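Local coordinates for protein cDNA FLJ56608, highly similar to Homo sapiens chloride channel, calcium activated, family member 1 (CLCA1), mRNA (Homo sapiens, PDB 6PYO) that may help mediate calcium-activated chloride conductance and regulate mucus production by goblet cells, here represented by its von Willebrand factor type A domain, at residues V46-F51 and D71-R76; S86-L91 and S121-E126. All blocks are in the same frame, centred on the assembly; numbering follows the deposited sequence.

Both contacts lie in the von Willebrand factor type A domain, in series along the chain: contact 1 closes before contact 2 opens. Their centres are about 20 Å apart, on opposite sides of the chain's centre. Contact 1 seats helix 67-74 on strand 45-51 of the central sheet; contact 2 ties helix 87-99, the next helix, to the turn leading into helix 124-130. Strand 45-51 links the two, since Met48 faces contact 1 while Val49 and Phe51 meet helix 87-99, with Val49 CG1 3.9 Å from Gly90 O. Helices on both faces of the sheet fit the three-layer alpha/beta/alpha architecture of this fold. Ser86, the N-cap of helix 87-99, directly follows Thr85 of the calcium site.

Contact 1. Residues V46-F51 and D71-R76; sequences VGMVTF and DTLAKR
Val46 opens the contact from strand 45-51: its CG1 meets Leu73 CD1 at 3.8 Å, the two branches meeting at a slant. Gly47 turns its backbone to strand 8-14, where it pairs with Val9 and Leu11. Met48 then supplies most of the strand's share of the buried surface. With CG anti to the backbone N (chi1 170°) and chi2 also extended, the chain runs out from CA to SD toward the helix, then bends at chi3 to turn CE onto Leu73. Its SD lies 3.9 Å from Arg76 CB. CE is modelled 3.0 Å from Leu73 O, a close approach that goes with a nearly eclipsed chi3 of -21°, so the exact methyl position, and with it the modelled contact to Leu73 CD2, is doubtful. Leu73 O accepts a hydrogen bond from Arg76 N at 3.0 Å, while the guanidinium of Arg76 turns off to Gln58 O, which NH1 hydrogen-bonds. Replacing Met48 with an alanine removes the whole thioether chain and would probably open a gap beside Leu73 and Arg76 CB. Leu36 of helix 24-39 also touches both Met48 and Leu73. This apolar seating of a helix on a central sheet is characteristic of the Rossmann-like von Willebrand factor type A fold.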
# COMPACT_ATOMS: atom_id res chain seq x y z
N VAL A 46 2.72 -0.23 -11.31
CA VAL A 46 1.80 -0.25 -10.18
C VAL A 46 1.50 -1.68 -9.82
O VAL A 46 1.08 -2.47 -10.67
CB VAL A 46 0.48 0.51 -10.49
CG1 VAL A 46 -0.49 0.31 -9.31
CG2 VAL A 46 0.76 1.97 -10.73
N GLY A 47 1.69 -2.01 -8.54
CA GLY A 47 1.36 -3.32 -8.02
C GLY A 47 0.37 -3.19 -6.88
O GLY A 47 0.06 -2.09 -6.43
N MET A 48 -0.12 -4.33 -6.41
CA MET A 48 -1.16 -4.30 -5.40
C MET A 48 -1.06 -5.53 -4.52
O MET A 48 -1.10 -6.68 -5.01
CB MET A 48 -2.56 -4.19 -6.02
CG MET A 48 -3.68 -4.40 -5.00
SD MET A 48 -5.37 -4.17 -5.65
CE MET A 48 -5.05 -3.18 -7.11
N VAL A 49 -0.95 -5.26 -3.23
CA VAL A 49 -0.87 -6.27 -2.18
C VAL A 49 -2.00 -6.00 -1.20
O VAL A 49 -2.17 -4.87 -0.77
CB VAL A 49 0.49 -6.22 -1.47
CG1 VAL A 49 0.50 -7.07 -0.21
CG2 VAL A 49 1.58 -6.61 -2.45
N THR A 50 -2.79 -7.04 -0.88
CA THR A 50 -3.66 -7.00 0.30
C THR A 50 -3.00 -7.75 1.45
O THR A 50 -2.07 -8.55 1.29
CB THR A 50 -5.03 -7.63 0.04
OG1 THR A 50 -4.82 -8.88 -0.59
CG2 THR A 50 -5.88 -6.74 -0.83
N PHE A 51 -3.49 -7.51 2.64
CA PHE A 51 -2.87 -8.24 3.73
C PHE A 51 -3.89 -8.38 4.85
O PHE A 51 -4.71 -7.47 5.07
CB PHE A 51 -1.58 -7.59 4.24
CG PHE A 51 -1.81 -6.28 4.93
CD1 PHE A 51 -2.05 -6.23 6.31
CD2 PHE A 51 -1.76 -5.10 4.21
CE1 PHE A 51 -2.25 -5.02 6.94
CE2 PHE A 51 -1.97 -3.88 4.83
CZ PHE A 51 -2.21 -3.84 6.19
N ASP A 71 -8.65 -0.21 -14.65
CA ASP A 71 -9.83 -1.00 -14.31
C ASP A 71 -9.45 -2.37 -13.76
O ASP A 71 -10.06 -2.86 -12.81
CB ASP A 71 -10.72 -1.21 -15.54
CG ASP A 71 -11.74 -0.13 -15.72
OD1 ASP A 71 -12.22 0.41 -14.70
OD2 ASP A 71 -12.06 0.20 -16.89
N THR A 72 -8.50 -3.02 -14.40
CA THR A 72 -8.11 -4.35 -13.94
C THR A 72 -7.50 -4.28 -12.54
O THR A 72 -7.70 -5.20 -11.73
CB THR A 72 -7.14 -5.01 -14.92
OG1 THR A 72 -6.74 -6.27 -14.39
CG2 THR A 72 -5.90 -4.16 -15.10
N LEU A 73 -6.78 -3.21 -12.22
CA LEU A 73 -6.29 -3.08 -10.84
C LEU A 73 -7.42 -2.77 -9.89
O LEU A 73 -7.48 -3.31 -8.78
CB LEU A 73 -5.22 -1.98 -10.75
CG LEU A 73 -3.88 -2.40 -11.32
CD1 LEU A 73 -2.99 -1.25 -11.69
CD2 LEU A 73 -3.19 -3.28 -10.30
N ALA A 74 -8.36 -1.89 -10.30
CA ALA A 74 -9.43 -1.49 -9.40
C ALA A 74 -10.35 -2.66 -9.06
O ALA A 74 -10.86 -2.74 -7.94
CB ALA A 74 -10.22 -0.33 -9.99
N LYS A 75 -10.58 -3.57 -10.01
CA LYS A 75 -11.42 -4.74 -9.74
C LYS A 75 -10.83 -5.66 -8.68
O LYS A 75 -11.55 -6.50 -8.15
CB LYS A 75 -11.68 -5.49 -11.06
CG LYS A 75 -12.72 -4.78 -11.95
CD LYS A 75 -12.78 -5.31 -13.38
CE LYS A 75 -13.88 -4.61 -14.19
NZ LYS A 75 -13.75 -4.79 -15.68
N ARG A 76 -9.55 -5.49 -8.32
CA ARG A 76 -8.92 -6.34 -7.32
C ARG A 76 -8.87 -5.70 -5.94
O ARG A 76 -8.20 -6.25 -5.05
CB ARG A 76 -7.51 -6.73 -7.75
CG ARG A 76 -7.52 -7.32 -9.11
CD ARG A 76 -6.19 -7.89 -9.57
NE ARG A 76 -6.40 -8.42 -10.92
CZ ARG A 76 -5.44 -8.88 -11.72
NH1 ARG A 76 -4.19 -8.89 -11.33
NH2 ARG A 76 -5.76 -9.32 -12.93

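Contact 2. Residues S86-L91 and S121-E126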
# COMPACT_ATOMS: atom_id res chain seq x y z
N SER A 86 -1.08 -7.76 9.87
CA SER A 86 0.37 -7.62 9.86
C SER A 86 0.75 -6.61 8.76
O SER A 86 0.95 -6.97 7.59
CB SER A 86 1.06 -8.96 9.66
OG SER A 86 2.47 -8.79 9.60
N ILE A 87 0.88 -5.34 9.16
CA ILE A 87 1.37 -4.33 8.22
C ILE A 87 2.70 -4.77 7.65
O ILE A 87 2.96 -4.65 6.44
CB ILE A 87 1.47 -2.95 8.91
CG1 ILE A 87 0.04 -2.43 9.11
CG2 ILE A 87 2.33 -2.02 8.06
CD1 ILE A 87 -0.06 -1.11 9.81
N CYS A 88 3.57 -5.32 8.50
CA CYS A 88 4.92 -5.66 8.06
C CYS A 88 4.90 -6.73 7.00
O CYS A 88 5.70 -6.67 6.05
CB CYS A 88 5.80 -6.06 9.24
SG CYS A 88 6.36 -4.61 10.21
N SER A 89 4.00 -7.73 7.11
CA SER A 89 3.89 -8.71 6.04
C SER A 89 3.52 -8.05 4.71
O SER A 89 3.98 -8.48 3.65
CB SER A 89 2.81 -9.77 6.34
OG SER A 89 2.97 -10.31 7.63
N GLY A 90 2.60 -7.08 4.76
CA GLY A 90 2.19 -6.40 3.56
C GLY A 90 3.32 -5.60 2.94
O GLY A 90 3.51 -5.61 1.72
N LEU A 91 4.12 -4.92 3.77
CA LEU A 91 5.24 -4.13 3.25
C LEU A 91 6.34 -5.03 2.68
O LEU A 91 6.86 -4.77 1.59
CB LEU A 91 5.79 -3.20 4.32
CG LEU A 91 4.82 -2.16 4.88
CD1 LEU A 91 5.47 -1.38 6.02
CD2 LEU A 91 4.32 -1.22 3.78
N SER A 121 7.11 -1.80 14.27
CA SER A 121 8.55 -1.59 14.47
C SER A 121 9.37 -2.75 13.95
O SER A 121 10.53 -2.56 13.56
CB SER A 121 8.83 -1.36 15.97
OG SER A 121 8.33 -2.44 16.74
N GLY A 122 8.77 -3.93 13.86
CA GLY A 122 9.50 -5.10 13.41
C GLY A 122 10.01 -5.02 11.99
O GLY A 122 10.85 -5.85 11.62
N CYS A 123 9.53 -4.08 11.17
CA CYS A 123 10.09 -3.95 9.83
C CYS A 123 10.83 -2.63 9.62
O CYS A 123 11.34 -2.39 8.52
CB CYS A 123 9.00 -4.13 8.75
SG CYS A 123 7.41 -3.25 8.99
N PHE A 124 10.91 -1.78 10.65
CA PHE A 124 11.61 -0.50 10.54
C PHE A 124 12.94 -0.62 9.78
O PHE A 124 13.15 0.04 8.75
CB PHE A 124 11.83 0.05 11.95
CG PHE A 124 10.66 0.82 12.49
CD1 PHE A 124 9.53 1.04 11.72
CD2 PHE A 124 10.69 1.34 13.77
CE1 PHE A 124 8.46 1.77 12.22
CE2 PHE A 124 9.63 2.06 14.27
CZ PHE A 124 8.51 2.28 13.49
N ASN A 125 13.82 -1.49 10.25
CA ASN A 125 15.10 -1.71 9.58
C ASN A 125 14.90 -1.96 8.08
O ASN A 125 15.44 -1.24 7.24
CB ASN A 125 15.84 -2.88 10.24
CG ASN A 125 17.20 -3.14 9.61
OD1 ASN A 125 18.10 -2.30 9.68
ND2 ASN A 125 17.36 -4.32 8.99
N GLU A 126 14.12 -2.99 7.74
CA GLU A 126 13.92 -3.33 6.33
C GLU A 126 13.39 -2.14 5.56
O GLU A 126 13.83 -1.86 4.43
CB GLU A 126 12.95 -4.51 6.21
CG GLU A 126 13.43 -5.82 6.77
CD GLU A 126 12.27 -6.75 7.11
OE1 GLU A 126 11.70 -6.64 8.21
OE2 GLU A 126 11.92 -7.59 6.25
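Cys88 and Cys123 are joined by a disulfide, SG to SG at 2.1 Å, and together they account for most of the surface buried here. The CA atoms of Cys88 and Cys123 are 5.7 Å apart, the closest CA pair between the two segments, and chi3 is -74°, a left-handed bridge. The halves enter differently. On helix 87-99, Cys88 swings its sulfur away from its own carbonyl, on the side of its backbone N (chi1 -77°); in Cys123, chi1 of 46° tucks the sulfur over its own backbone, flanked by N and C, from where it reaches across to Cys88. Around the bridge, Cys88 SG passes 4.1 Å from Gly122 C, so the turn backbone borders one sulfur. Leu91, nearly one helical turn after Cys88, lays its CD1 4.0 Å from Cys123 SG and gives the other sulfur an apolar neighbour. Leu91 also packs on Leu150 of helix 145-152 and on Ile109 of strand 108-113, which places the bridge next to the core. The turn is closed by Phe124 N bonding to Ser121 O at 3.0 Å, and Ser121 CA stands 3.6 Å above the centre of the Phe124 ring. A salt bridge from Glu126 to Arg92 adds a second, ionic tie between the same two helices. Chemically, the covalent S-S bond fixes the start of the 124-130 region against helix 87-99 in a way that packing alone does not, and its oxidised state is consistent with a secreted protein.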